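Local atomic coordinates of insecticidal crystal protein Cry35Ab1 (Bacillus thuringiensis, PDB entry 4JP0), a protein that forms one half of a binary insecticidal toxin active on western corn rootworm, with the larval midgut epithelium as its probable target. Residues A[250-253]-A[257-260]; A[80-85]-A[183-188]; A[303-308]-A[372-377]; A[350-355]-A[362-367]. All coordinates share one frame; numbering follows the deposited sequence.

Contact 1 (A[250-253]-A[257-260]); sequences QINI and MKFD
Gln250 and Lys258 form an antiparallel hydrogen-bonded pair: Gln250 N donates to Lys258 O at 2.8 Å, and Lys258 N returns a bond to Gln250 O at 2.9 Å. The next pair, Ile251 with Met257, is non-hydrogen-bonded; Met257 CA lies 3.3 Å from Gln250 O, a CA-H...O contact, and Ile251 CD1 approaches Met257 CB loosely at 4.4 Å. On the other face Gln250 and Lys258 run side by side in the same direction. Lys258 bends at chi2 (65°) and again at chi4, which brings NZ back over its own strand, 3.1 Å from Phe259 O and above that carbonyl's plane; NZ also makes a weak, salt-bridging hydrogen bond to Asp260 OD1 at 3.3 Å. The Asp260 carboxylate meets the Gln250 amide almost perpendicularly, their planes 81° apart. Asn252 ND2 lies 3.5 Å from Lys258 CB, but its hydrogen bonds go to Glu286 O and Ser284 OG. Farther out, this two-pair ladder belongs to a beta hairpin of strands 249-251 and 257-259; Ile251 bonds through its backbone to Met290, Met257 to Glu282 and Ser284, and Met257 packs on Leu275 of helix 272-279. The hairpin thus carries an apolar face toward that helix and a polar face on which the nearby Lys258 ammonium, weakly bonded, would probably favour the charged form of Asp260.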
loop_
_atom_site.group_PDB
_atom_site.type_symbol
_atom_site.label_atom_id
_atom_site.label_comp_id
_atom_site.label_asym_id
_atom_site.label_seq_id
_atom_site.Cartn_x
_atom_site.Cartn_y
_atom_site.Cartn_z
ATOM N N GLN A 250 -9.034 -3.602 0.426
ATOM C CA GLN A 250 -9.914 -3.240 -0.696
ATOM C C GLN A 250 -10.120 -1.740 -0.757
ATOM O O GLN A 250 -9.867 -1.027 0.226
ATOM C CB GLN A 250 -11.284 -3.919 -0.565
ATOM C CG GLN A 250 -12.084 -3.489 0.660
ATOM C CD GLN A 250 -13.296 -4.382 0.922
ATOM O OE1 GLN A 250 -13.190 -5.603 0.857
ATOM N NE2 GLN A 250 -14.443 -3.771 1.228
ATOM N N ILE A 251 -10.599 -1.262 -1.907
ATOM C CA ILE A 251 -10.924 0.137 -2.051
ATOM C C ILE A 251 -12.426 0.221 -1.967
ATOM O O ILE A 251 -13.127 -0.475 -2.695
ATOM C CB ILE A 251 -10.461 0.711 -3.370
ATOM C CG1 ILE A 251 -8.946 0.510 -3.570
ATOM C CG2 ILE A 251 -10.754 2.181 -3.359
ATOM C CD1 ILE A 251 -8.123 1.041 -2.451
ATOM N N ASN A 252 -12.914 1.045 -1.053
ATOM C CA ASN A 252 -14.366 1.213 -0.887
ATOM C C ASN A 252 -14.927 2.339 -1.744
ATOM O O ASN A 252 -14.183 3.052 -2.432
ATOM C CB ASN A 252 -14.711 1.428 0.579
ATOM C CG ASN A 252 -14.754 0.144 1.341
ATOM O OD1 ASN A 252 -14.520 -0.929 0.777
ATOM N ND2 ASN A 252 -15.059 0.230 2.640
ATOM N N ILE A 253 -16.247 2.522 -1.689
ATOM C CA ILE A 253 -16.917 3.465 -2.594
ATOM C C ILE A 253 -16.418 4.924 -2.459
ATOM O O ILE A 253 -16.556 5.776 -3.359
ATOM C CB ILE A 253 -18.463 3.309 -2.389
ATOM C CG1 ILE A 253 -19.258 4.055 -3.456
ATOM C CG2 ILE A 253 -18.875 3.744 -0.984
ATOM C CD1 ILE A 253 -20.711 3.629 -3.527
ATOM N N MET A 257 -9.312 3.118 1.723
ATOM C CA MET A 257 -8.982 1.712 1.841
ATOM C C MET A 257 -9.629 1.091 3.083
ATOM O O MET A 257 -9.844 1.766 4.085
ATOM C CB MET A 257 -7.463 1.488 1.861
ATOM C CG MET A 257 -6.719 2.379 2.833
ATOM S SD MET A 257 -4.914 2.154 2.706
ATOM C CE MET A 257 -4.437 3.037 4.154
ATOM N N LYS A 258 -9.904 -0.204 2.989
ATOM C CA LYS A 258 -10.533 -0.980 4.046
ATOM C C LYS A 258 -9.785 -2.304 4.120
ATOM O O LYS A 258 -9.576 -2.954 3.118
ATOM C CB LYS A 258 -12.036 -1.148 3.722
ATOM C CG LYS A 258 -12.753 -2.374 4.303
ATOM C CD LYS A 258 -12.845 -2.387 5.778
ATOM C CE LYS A 258 -13.885 -3.450 6.234
ATOM N NZ LYS A 258 -13.304 -4.848 6.324
ATOM N N PHE A 259 -9.347 -2.697 5.308
ATOM C CA PHE A 259 -8.525 -3.903 5.428
ATOM C C PHE A 259 -9.319 -5.187 5.641
ATOM O O PHE A 259 -10.246 -5.227 6.446
ATOM C CB PHE A 259 -7.411 -3.694 6.478
ATOM C CG PHE A 259 -6.380 -2.683 6.043
ATOM C CD1 PHE A 259 -6.603 -1.330 6.215
ATOM C CD2 PHE A 259 -5.203 -3.097 5.407
ATOM C CE1 PHE A 259 -5.669 -0.396 5.752
ATOM C CE2 PHE A 259 -4.270 -2.196 4.964
ATOM C CZ PHE A 259 -4.501 -0.830 5.132
ATOM N N ASP A 260 -8.972 -6.234 4.902
ATOM C CA ASP A 260 -9.655 -7.517 5.012
ATOM C C ASP A 260 -8.745 -8.632 5.514
ATOM O O ASP A 260 -7.532 -8.473 5.555
ATOM C CB ASP A 260 -10.130 -7.979 3.649
ATOM C CG ASP A 260 -11.132 -7.064 3.035
ATOM O OD1 ASP A 260 -11.921 -6.442 3.777
ATOM O OD2 ASP A 260 -11.226 -6.953 1.802
#

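Contact 2 (A[80-85]-A[183-188]); sequences STYSST and CIMVND
The Tyr82 hydroxyl is hydrogen-bonded to Glu270 OE1, and at the same OH the methyl of Met185 arrives, CE 3.8 Å away. The extended Met185 chain crosses the tyrosine at a slant, its CG 3.6 Å from Tyr82 CE2. Ile184 comes over the ring: CD1 sits 4.2 Å from the centroid of the Tyr82 ring and only 11° off its normal, a CH-pi contact above the centre. The opposite face carries Ser84 N, displaced toward the rim. With CG anti to the backbone N (chi1 172°), Tyr82 reaches from its loop to the 3-10 turn 183-185, where Ile184 O lies 3.5 Å from Tyr82 CD2. The contact joins two domains: residues 80-85 follow strand 76-80 of the ricin B-type beta-trefoil, and residues 183-188 follow strand 174-182 of the toxin_10 part of the chain. Trefoil strands 43-52 and 56-61 add to the apolar surroundings, with Ile58 touching both Tyr82 and Ile184, and Ile52 touching Met185. Val186 N bonds to Cys183 O at 2.9 Å within the turn that presents these two side chains. On the trefoil side an ST turn, Thr85 N to Ser83 OG at 3.3 Å, shapes the loop beyond Tyr82, while Ser84 OG bonds to Gly266 O across the domain boundary.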
loop_
_atom_site.group_PDB
_atom_site.type_symbol
_atom_site.label_atom_id
_atom_site.label_comp_id
_atom_site.label_asym_id
_atom_site.label_seq_id
_atom_site.Cartn_x
_atom_site.Cartn_y
_atom_site.Cartn_z
ATOM N N SER A 80 5.315 -19.600 12.671
ATOM C CA SER A 80 4.007 -19.888 12.090
ATOM C C SER A 80 3.744 -18.953 10.919
ATOM O O SER A 80 4.394 -17.915 10.768
ATOM C CB SER A 80 2.877 -19.672 13.113
ATOM O OG SER A 80 3.040 -20.433 14.293
ATOM N N THR A 81 2.774 -19.308 10.100
ATOM C CA THR A 81 2.412 -18.438 8.992
ATOM C C THR A 81 2.077 -17.008 9.466
ATOM O O THR A 81 1.246 -16.810 10.359
ATOM C CB THR A 81 1.198 -19.040 8.275
ATOM O OG1 THR A 81 1.543 -20.342 7.793
ATOM C CG2 THR A 81 0.844 -18.233 7.021
ATOM N N TYR A 82 2.672 -16.010 8.816
ATOM C CA TYR A 82 2.429 -14.648 9.186
ATOM C C TYR A 82 0.965 -14.341 9.083
ATOM O O TYR A 82 0.299 -14.741 8.124
ATOM C CB TYR A 82 3.196 -13.675 8.272
ATOM C CG TYR A 82 2.813 -12.241 8.521
ATOM C CD1 TYR A 82 3.021 -11.649 9.780
ATOM C CD2 TYR A 82 2.228 -11.472 7.520
ATOM C CE1 TYR A 82 2.674 -10.327 10.033
ATOM C CE2 TYR A 82 1.877 -10.151 7.762
ATOM C CZ TYR A 82 2.096 -9.588 9.020
ATOM O OH TYR A 82 1.765 -8.279 9.246
ATOM N N SER A 83 0.451 -13.663 10.093
ATOM C CA SER A 83 -0.917 -13.162 10.034
ATOM C C SER A 83 -0.919 -11.698 10.478
ATOM O O SER A 83 -0.489 -11.419 11.617
ATOM C CB SER A 83 -1.818 -13.958 10.961
ATOM O OG SER A 83 -3.023 -13.216 11.151
ATOM N N SER A 84 -1.415 -10.779 9.624
ATOM C CA SER A 84 -1.363 -9.365 9.977
ATOM C C SER A 84 -2.395 -9.002 11.042
ATOM O O SER A 84 -2.438 -7.877 11.502
ATOM C CB SER A 84 -1.457 -8.432 8.749
ATOM O OG SER A 84 -2.747 -8.486 8.151
ATOM N N THR A 85 -3.195 -9.973 11.464
ATOM C CA THR A 85 -4.153 -9.715 12.507
ATOM C C THR A 85 -3.813 -10.458 13.782
ATOM O O THR A 85 -4.608 -10.454 14.724
ATOM C CB THR A 85 -5.586 -10.041 12.025
ATOM O OG1 THR A 85 -5.618 -11.330 11.391
ATOM C CG2 THR A 85 -5.981 -9.085 10.898
ATOM N N CYS A 183 7.728 -8.748 1.886
ATOM C CA CYS A 183 7.232 -9.843 1.067
ATOM C C CYS A 183 6.294 -10.759 1.845
ATOM O O CYS A 183 5.407 -11.331 1.249
ATOM C CB CYS A 183 8.388 -10.641 0.409
ATOM S SG CYS A 183 9.501 -11.416 1.606
ATOM N N ILE A 184 6.476 -10.861 3.163
ATOM C CA ILE A 184 5.599 -11.685 3.972
ATOM C C ILE A 184 4.153 -11.222 3.918
ATOM O O ILE A 184 3.250 -12.013 4.184
ATOM C CB ILE A 184 6.095 -11.791 5.450
ATOM C CG1 ILE A 184 6.283 -10.393 6.050
ATOM C CG2 ILE A 184 7.426 -12.584 5.502
ATOM C CD1 ILE A 184 6.449 -10.401 7.598
ATOM N N MET A 185 3.939 -9.950 3.589
ATOM C CA MET A 185 2.593 -9.382 3.519
ATOM C C MET A 185 2.033 -9.455 2.097
ATOM O O MET A 185 0.937 -8.934 1.823
ATOM C CB MET A 185 2.628 -7.916 3.953
ATOM C CG MET A 185 3.066 -7.735 5.382
ATOM S SD MET A 185 3.372 -6.020 5.766
ATOM C CE MET A 185 4.261 -6.206 7.318
ATOM N N VAL A 186 2.780 -10.072 1.197
ATOM C CA VAL A 186 2.367 -10.177 -0.193
ATOM C C VAL A 186 2.112 -11.605 -0.611
ATOM O O VAL A 186 2.977 -12.445 -0.447
ATOM C CB VAL A 186 3.442 -9.597 -1.123
ATOM C CG1 VAL A 186 3.104 -9.912 -2.595
ATOM C CG2 VAL A 186 3.577 -8.098 -0.874
ATOM N N ASN A 187 0.918 -11.880 -1.137
ATOM C CA ASN A 187 0.607 -13.207 -1.637
ATOM C C ASN A 187 0.941 -13.210 -3.117
ATOM O O ASN A 187 0.191 -12.652 -3.921
ATOM C CB ASN A 187 -0.862 -13.555 -1.374
ATOM C CG ASN A 187 -1.325 -14.788 -2.141
ATOM O OD1 ASN A 187 -0.565 -15.779 -2.234
ATOM N ND2 ASN A 187 -2.466 -14.865 -2.677
ATOM N N ASP A 188 2.078 -13.823 -3.456
ATOM C CA ASP A 188 2.603 -13.881 -4.830
ATOM C C ASP A 188 2.693 -15.364 -5.187
ATOM O O ASP A 188 3.703 -16.027 -4.930
ATOM C CB ASP A 188 3.979 -13.206 -4.899
ATOM C CG ASP A 188 4.524 -13.065 -6.337
ATOM O OD1 ASP A 188 4.021 -13.723 -7.275
ATOM O OD2 ASP A 188 5.470 -12.306 -6.612
#

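Contact 3 (A[303-308]-A[372-377]); sequences TDQSMN and KSTLIK. Unlike the reference sequence in segment 372-377: Ile376 (reference Lys).
Thr374 and Gln305 supply the direct polar link: Thr374 OG1 donates to Gln305 OE1 at 2.6 Å, approaching in the carbonyl plane, on a lone pair, with a C=O...O angle of 122°. Gln305 reaches the helix because its chain bends at chi2 (79°), which swings the amide toward Thr374 although CB itself leaves the backbone at an angle to the contact. A water adds a second polar path. It accepts from Asp304 N at 2.8 Å and donates to Thr374 OG1 at 2.9 Å, so that the buried threonine hydroxyl is both donor and acceptor and is gripped by two partners. Apolar contact comes from the other branch of the same side chain: at chi1 -68° OG1 stands beside the backbone N of Thr374, and CG2 is left to meet Thr303, 3.5 Å from its CB and close to its methyl as well. Charge plays a looser part. Asp304 OD2 and Lys377 NZ are 6.4 Å apart, not in contact, and could at most attract each other at a distance. Within the loop, Thr303 OG1 takes a hydrogen bond from Gln305 N, weak at 3.3 Å, and is also bonded to Asn301 OD1, while Asn301 ND2 holds Gln305 O; these bonds tie the turn together next to the helix. The loop leads from strand 292-301 into strand 307-323, and the first turn of helix 372-380 meets it through Thr374. Thr303 also touches His349 of helix 349-355, and on the far side of Thr374's helix Leu375 packs on Ala352 of that helix and Val364 of helix 361-368.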
loop_
_atom_site.group_PDB
_atom_site.type_symbol
_atom_site.label_atom_id
_atom_site.label_comp_id
_atom_site.label_asym_id
_atom_site.label_seq_id
_atom_site.Cartn_x
_atom_site.Cartn_y
_atom_site.Cartn_z
ATOM N N THR A 303 -28.141 28.781 -23.926
ATOM C CA THR A 303 -27.748 29.770 -24.914
ATOM C C THR A 303 -28.392 29.450 -26.254
ATOM O O THR A 303 -28.938 28.376 -26.443
ATOM C CB THR A 303 -26.240 29.748 -25.100
ATOM O OG1 THR A 303 -25.891 28.581 -25.853
ATOM C CG2 THR A 303 -25.523 29.539 -23.756
ATOM N N ASP A 304 -28.280 30.348 -27.214
ATOM C CA ASP A 304 -28.850 30.158 -28.538
ATOM C C ASP A 304 -27.912 29.463 -29.521
ATOM O O ASP A 304 -28.192 29.381 -30.679
ATOM C CB ASP A 304 -29.399 31.519 -29.052
ATOM C CG ASP A 304 -29.970 31.478 -30.475
ATOM O OD1 ASP A 304 -29.238 31.286 -31.398
ATOM O OD2 ASP A 304 -31.139 31.747 -30.702
ATOM N N GLN A 305 -26.802 28.931 -29.031
ATOM C CA GLN A 305 -25.877 28.168 -29.876
ATOM C C GLN A 305 -25.781 26.720 -29.381
ATOM O O GLN A 305 -26.103 26.412 -28.236
ATOM C CB GLN A 305 -24.453 28.752 -29.844
ATOM C CG GLN A 305 -24.258 30.118 -30.507
ATOM C CD GLN A 305 -24.722 31.290 -29.640
ATOM O OE1 GLN A 305 -24.324 31.412 -28.467
ATOM N NE2 GLN A 305 -25.551 32.155 -30.214
ATOM N N SER A 306 -25.282 25.839 -30.227
ATOM C CA SER A 306 -25.137 24.449 -29.813
ATOM C C SER A 306 -23.923 24.315 -28.914
ATOM O O SER A 306 -23.091 25.208 -28.886
ATOM C CB SER A 306 -24.985 23.540 -31.031
ATOM O OG SER A 306 -23.624 23.436 -31.418
ATOM N N MET A 307 -23.804 23.197 -28.203
ATOM C CA MET A 307 -22.682 23.019 -27.310
ATOM C C MET A 307 -22.366 21.547 -27.140
ATOM O O MET A 307 -23.250 20.702 -27.291
ATOM C CB MET A 307 -23.042 23.648 -25.986
ATOM C CG MET A 307 -22.198 23.270 -24.811
ATOM S SD MET A 307 -23.077 23.852 -23.345
ATOM C CE MET A 307 -24.160 22.657 -23.125
ATOM N N ASN A 308 -21.098 21.251 -26.844
ATOM C CA ASN A 308 -20.639 19.894 -26.586
ATOM C C ASN A 308 -20.031 19.870 -25.188
ATOM O O ASN A 308 -19.419 20.851 -24.759
ATOM C CB ASN A 308 -19.609 19.450 -27.645
ATOM C CG ASN A 308 -20.129 19.632 -29.113
ATOM O OD1 ASN A 308 -19.416 20.160 -29.988
ATOM N ND2 ASN A 308 -21.367 19.210 -29.369
ATOM N N LYS A 372 -21.704 38.385 -27.405
ATOM C CA LYS A 372 -21.996 39.128 -26.188
ATOM C C LYS A 372 -23.372 38.809 -25.608
ATOM O O LYS A 372 -23.513 38.633 -24.398
ATOM C CB LYS A 372 -21.832 40.623 -26.420
ATOM C CG LYS A 372 -22.216 41.491 -25.227
ATOM C CD LYS A 372 -21.982 42.967 -25.524
ATOM C CE LYS A 372 -22.094 43.826 -24.254
ATOM N NZ LYS A 372 -21.828 45.320 -24.470
ATOM N N SER A 373 -24.387 38.681 -26.460
ATOM C CA SER A 373 -25.705 38.395 -25.913
ATOM C C SER A 373 -25.639 37.069 -25.151
ATOM O O SER A 373 -26.215 36.935 -24.084
ATOM C CB SER A 373 -26.777 38.349 -27.008
ATOM O OG SER A 373 -26.495 37.303 -27.923
ATOM N N THR A 374 -24.907 36.098 -25.680
ATOM C CA THR A 374 -24.812 34.810 -25.006
ATOM C C THR A 374 -24.062 34.942 -23.701
ATOM O O THR A 374 -24.413 34.295 -22.705
ATOM C CB THR A 374 -24.103 33.792 -25.886
ATOM O OG1 THR A 374 -24.933 33.499 -27.019
ATOM C CG2 THR A 374 -23.978 32.470 -25.152
ATOM N N LEU A 375 -23.002 35.747 -23.719
ATOM C CA LEU A 375 -22.210 35.990 -22.514
ATOM C C LEU A 375 -23.116 36.531 -21.408
ATOM O O LEU A 375 -23.008 36.158 -20.239
ATOM C CB LEU A 375 -21.083 36.968 -22.814
ATOM C CG LEU A 375 -19.952 36.391 -23.646
ATOM C CD1 LEU A 375 -18.905 37.456 -23.887
ATOM C CD2 LEU A 375 -19.341 35.133 -23.005
ATOM N N ILE A 376 -24.023 37.418 -21.785
ATOM C CA ILE A 376 -24.948 37.954 -20.811
ATOM C C ILE A 376 -25.948 36.889 -20.328
ATOM O O ILE A 376 -26.201 36.769 -19.121
ATOM C CB ILE A 376 -25.645 39.154 -21.387
ATOM C CG1 ILE A 376 -24.608 40.258 -21.642
ATOM C CG2 ILE A 376 -26.770 39.599 -20.443
ATOM C CD1 ILE A 376 -25.188 41.513 -22.287
ATOM N N LYS A 377 -26.499 36.111 -21.260
ATOM C CA LYS A 377 -27.405 35.024 -20.891
ATOM C C LYS A 377 -26.697 34.080 -19.935
ATOM O O LYS A 377 -27.283 33.638 -18.950
ATOM C CB LYS A 377 -27.857 34.216 -22.111
ATOM C CG LYS A 377 -28.924 34.873 -22.976
ATOM C CD LYS A 377 -29.703 33.825 -23.774
ATOM C CE LYS A 377 -30.690 34.486 -24.758
ATOM N NZ LYS A 377 -32.069 33.899 -24.730
HETATM O O HOH W 1 -27.564 32.875 -26.118
#

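Contact 4 (A[350-355]-A[362-367]); sequences QQALLL and EEVEEI
No ring, amide side chain or carboxylate takes part where Ala352 and Leu355 meet Val364 and Ile367; the flat groups touched are peptide units of helix 350-355. Val364 CG2 sits over the face of the Leu355 carbonyl group, 3.9 Å from Leu355 C, whereas Val364 CG1 comes in beside Ala352 O, 3.8 Å away and nearer the plane. The rest is aliphatic. Val364 has CG1 opposite its backbone N (chi1 179°), and its two methyls spread to either neighbour on the facing helix: CG1 goes to Ala352 CB at 4.1 Å and CG2 to Leu355 CB at 3.7 Å. A single valine therefore spans one turn of the opposing helix. The two helices form an antiparallel helical hairpin, their short segments 9.8 Å apart at closest approach and 151° between N-to-C directions; Ala352 CB, directed past the partner helix and not at it, still touches Val364. Leu355 reaches past Val364 to the next turn, where its CD1 lies 3.6 Å from Ile367 CG2 and 4.1 Å from Ile367 CB, the two side chains slanting across one another. This end of the contact is the more open one, since Ile367 is exposed while Ala352 and Val364 are buried. The short connection between the helices is held by polar bonds: Leu354 O bonds to Thr357 OG1, Leu355 O to His359 ND1, and Glu363 OE1 to Ser360 N at the start of the second helix. Helix 372-380, next in the chain, covers the buried flank, and Ile370 of the intervening loop also touches Ala352.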
loop_
_atom_site.group_PDB
_atom_site.type_symbol
_atom_site.label_atom_id
_atom_site.label_comp_id
_atom_site.label_asym_id
_atom_site.label_seq_id
_atom_site.Cartn_x
_atom_site.Cartn_y
_atom_site.Cartn_z
ATOM N N GLN A 350 -17.731 27.840 -19.144
ATOM C CA GLN A 350 -17.089 28.037 -17.851
ATOM C C GLN A 350 -15.876 28.967 -17.969
ATOM O O GLN A 350 -15.669 29.840 -17.125
ATOM C CB GLN A 350 -16.705 26.704 -17.186
ATOM C CG GLN A 350 -16.356 26.853 -15.692
ATOM C CD GLN A 350 -16.724 25.617 -14.863
ATOM O OE1 GLN A 350 -17.736 24.956 -15.140
ATOM N NE2 GLN A 350 -15.913 25.310 -13.850
ATOM N N GLN A 351 -15.061 28.773 -18.996
ATOM C CA GLN A 351 -13.929 29.662 -19.178
ATOM C C GLN A 351 -14.445 31.068 -19.485
ATOM O O GLN A 351 -13.900 32.057 -18.995
ATOM C CB GLN A 351 -13.017 29.205 -20.306
ATOM C CG GLN A 351 -11.840 30.148 -20.496
ATOM C CD GLN A 351 -11.129 29.943 -21.801
ATOM O OE1 GLN A 351 -11.767 29.675 -22.824
ATOM N NE2 GLN A 351 -9.803 30.076 -21.786
ATOM N N ALA A 352 -15.505 31.167 -20.280
ATOM C CA ALA A 352 -16.040 32.492 -20.572
ATOM C C ALA A 352 -16.462 33.282 -19.303
ATOM O O ALA A 352 -16.119 34.470 -19.136
ATOM C CB ALA A 352 -17.198 32.417 -21.586
ATOM N N LEU A 353 -17.233 32.648 -18.422
ATOM C CA LEU A 353 -17.640 33.353 -17.192
ATOM C C LEU A 353 -16.421 33.727 -16.336
ATOM O O LEU A 353 -16.367 34.798 -15.690
ATOM C CB LEU A 353 -18.597 32.489 -16.364
ATOM C CG LEU A 353 -19.876 32.078 -17.114
ATOM C CD1 LEU A 353 -20.409 30.697 -16.612
ATOM C CD2 LEU A 353 -20.950 33.141 -17.011
ATOM N N LEU A 354 -15.441 32.852 -16.294
ATOM C CA LEU A 354 -14.262 33.165 -15.484
ATOM C C LEU A 354 -13.536 34.363 -16.094
ATOM O O LEU A 354 -13.091 35.270 -15.378
ATOM C CB LEU A 354 -13.328 31.953 -15.390
ATOM C CG LEU A 354 -12.091 32.070 -14.500
ATOM C CD1 LEU A 354 -12.478 32.481 -13.089
ATOM C CD2 LEU A 354 -11.287 30.738 -14.483
ATOM N N LEU A 355 -13.418 34.366 -17.416
ATOM C CA LEU A 355 -12.731 35.447 -18.082
ATOM C C LEU A 355 -13.411 36.786 -17.804
ATOM O O LEU A 355 -12.750 37.836 -17.753
ATOM C CB LEU A 355 -12.704 35.216 -19.583
ATOM C CG LEU A 355 -11.688 34.198 -20.114
ATOM C CD1 LEU A 355 -11.869 33.980 -21.596
ATOM C CD2 LEU A 355 -10.260 34.651 -19.803
ATOM N N GLU A 362 -16.510 42.599 -24.710
ATOM C CA GLU A 362 -15.921 42.570 -26.046
ATOM C C GLU A 362 -14.653 41.720 -26.049
ATOM O O GLU A 362 -14.394 41.008 -27.009
ATOM C CB GLU A 362 -15.688 43.995 -26.588
ATOM C CG GLU A 362 -16.965 44.615 -27.160
ATOM C CD GLU A 362 -16.984 46.142 -27.111
ATOM O OE1 GLU A 362 -17.219 46.782 -28.163
ATOM O OE2 GLU A 362 -16.787 46.711 -26.010
ATOM N N GLU A 363 -13.855 41.799 -24.979
ATOM C CA GLU A 363 -12.640 40.985 -24.906
ATOM C C GLU A 363 -12.969 39.495 -24.844
ATOM O O GLU A 363 -12.412 38.688 -25.568
ATOM C CB GLU A 363 -11.772 41.364 -23.688
ATOM C CG GLU A 363 -11.094 42.730 -23.845
ATOM C CD GLU A 363 -10.265 43.152 -22.636
ATOM O OE1 GLU A 363 -10.442 42.571 -21.524
ATOM O OE2 GLU A 363 -9.439 44.089 -22.791
ATOM N N VAL A 364 -13.871 39.127 -23.952
ATOM C CA VAL A 364 -14.243 37.727 -23.850
ATOM C C VAL A 364 -14.843 37.225 -25.168
ATOM O O VAL A 364 -14.528 36.131 -25.631
ATOM C CB VAL A 364 -15.181 37.502 -22.682
ATOM C CG1 VAL A 364 -15.574 36.030 -22.592
ATOM C CG2 VAL A 364 -14.457 37.956 -21.400
ATOM N N GLU A 365 -15.674 38.050 -25.783
ATOM C CA GLU A 365 -16.290 37.681 -27.043
ATOM C C GLU A 365 -15.209 37.281 -28.034
ATOM O O GLU A 365 -15.334 36.268 -28.729
ATOM C CB GLU A 365 -17.112 38.845 -27.590
ATOM C CG GLU A 365 -17.737 38.607 -28.952
ATOM C CD GLU A 365 -18.390 39.869 -29.490
ATOM O OE1 GLU A 365 -19.279 40.425 -28.797
ATOM O OE2 GLU A 365 -17.997 40.318 -30.596
ATOM N N GLU A 366 -14.149 38.092 -28.083
ATOM C CA GLU A 366 -13.013 37.842 -28.962
ATOM C C GLU A 366 -12.241 36.589 -28.579
ATOM O O GLU A 366 -11.861 35.793 -29.444
ATOM C CB GLU A 366 -12.039 39.041 -28.968
ATOM C CG GLU A 366 -10.730 38.667 -29.635
ATOM C CD GLU A 366 -9.764 39.825 -29.886
ATOM O OE1 GLU A 366 -10.157 41.036 -29.916
ATOM O OE2 GLU A 366 -8.581 39.486 -30.074
ATOM N N ILE A 367 -12.017 36.395 -27.283
ATOM C CA ILE A 367 -11.213 35.262 -26.829
ATOM C C ILE A 367 -11.910 33.917 -27.003
ATOM O O ILE A 367 -11.271 32.908 -27.348
ATOM C CB ILE A 367 -10.861 35.437 -25.348
ATOM C CG1 ILE A 367 -9.939 36.650 -25.166
ATOM C CG2 ILE A 367 -10.237 34.130 -24.777
ATOM C CD1 ILE A 367 -9.757 37.060 -23.725
#

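Overall arrangement
Contacts 1 and 2 lie in the body of the elongated chain, their centres 11 and 14 Å from its centre and 18 Å from each other; contacts 3 and 4 sit at a far end, 44 Å or more from that centre. Contacts 1, 2 and 3 are buried, contact 3 despite its remote place, whereas contact 4 is only partly so and opens at Ile367. Contact 1 is a backbone ladder inside one hairpin; contact 2 joins the trefoil to the toxin_10 part through an aromatic ring. Contacts 3 and 4, 12 Å apart, share the C-terminal helical bundle, where their helices touch. Contact 4 is purely apolar, while contact 3 ties that bundle to a strand-connecting loop through polar bonds and one water.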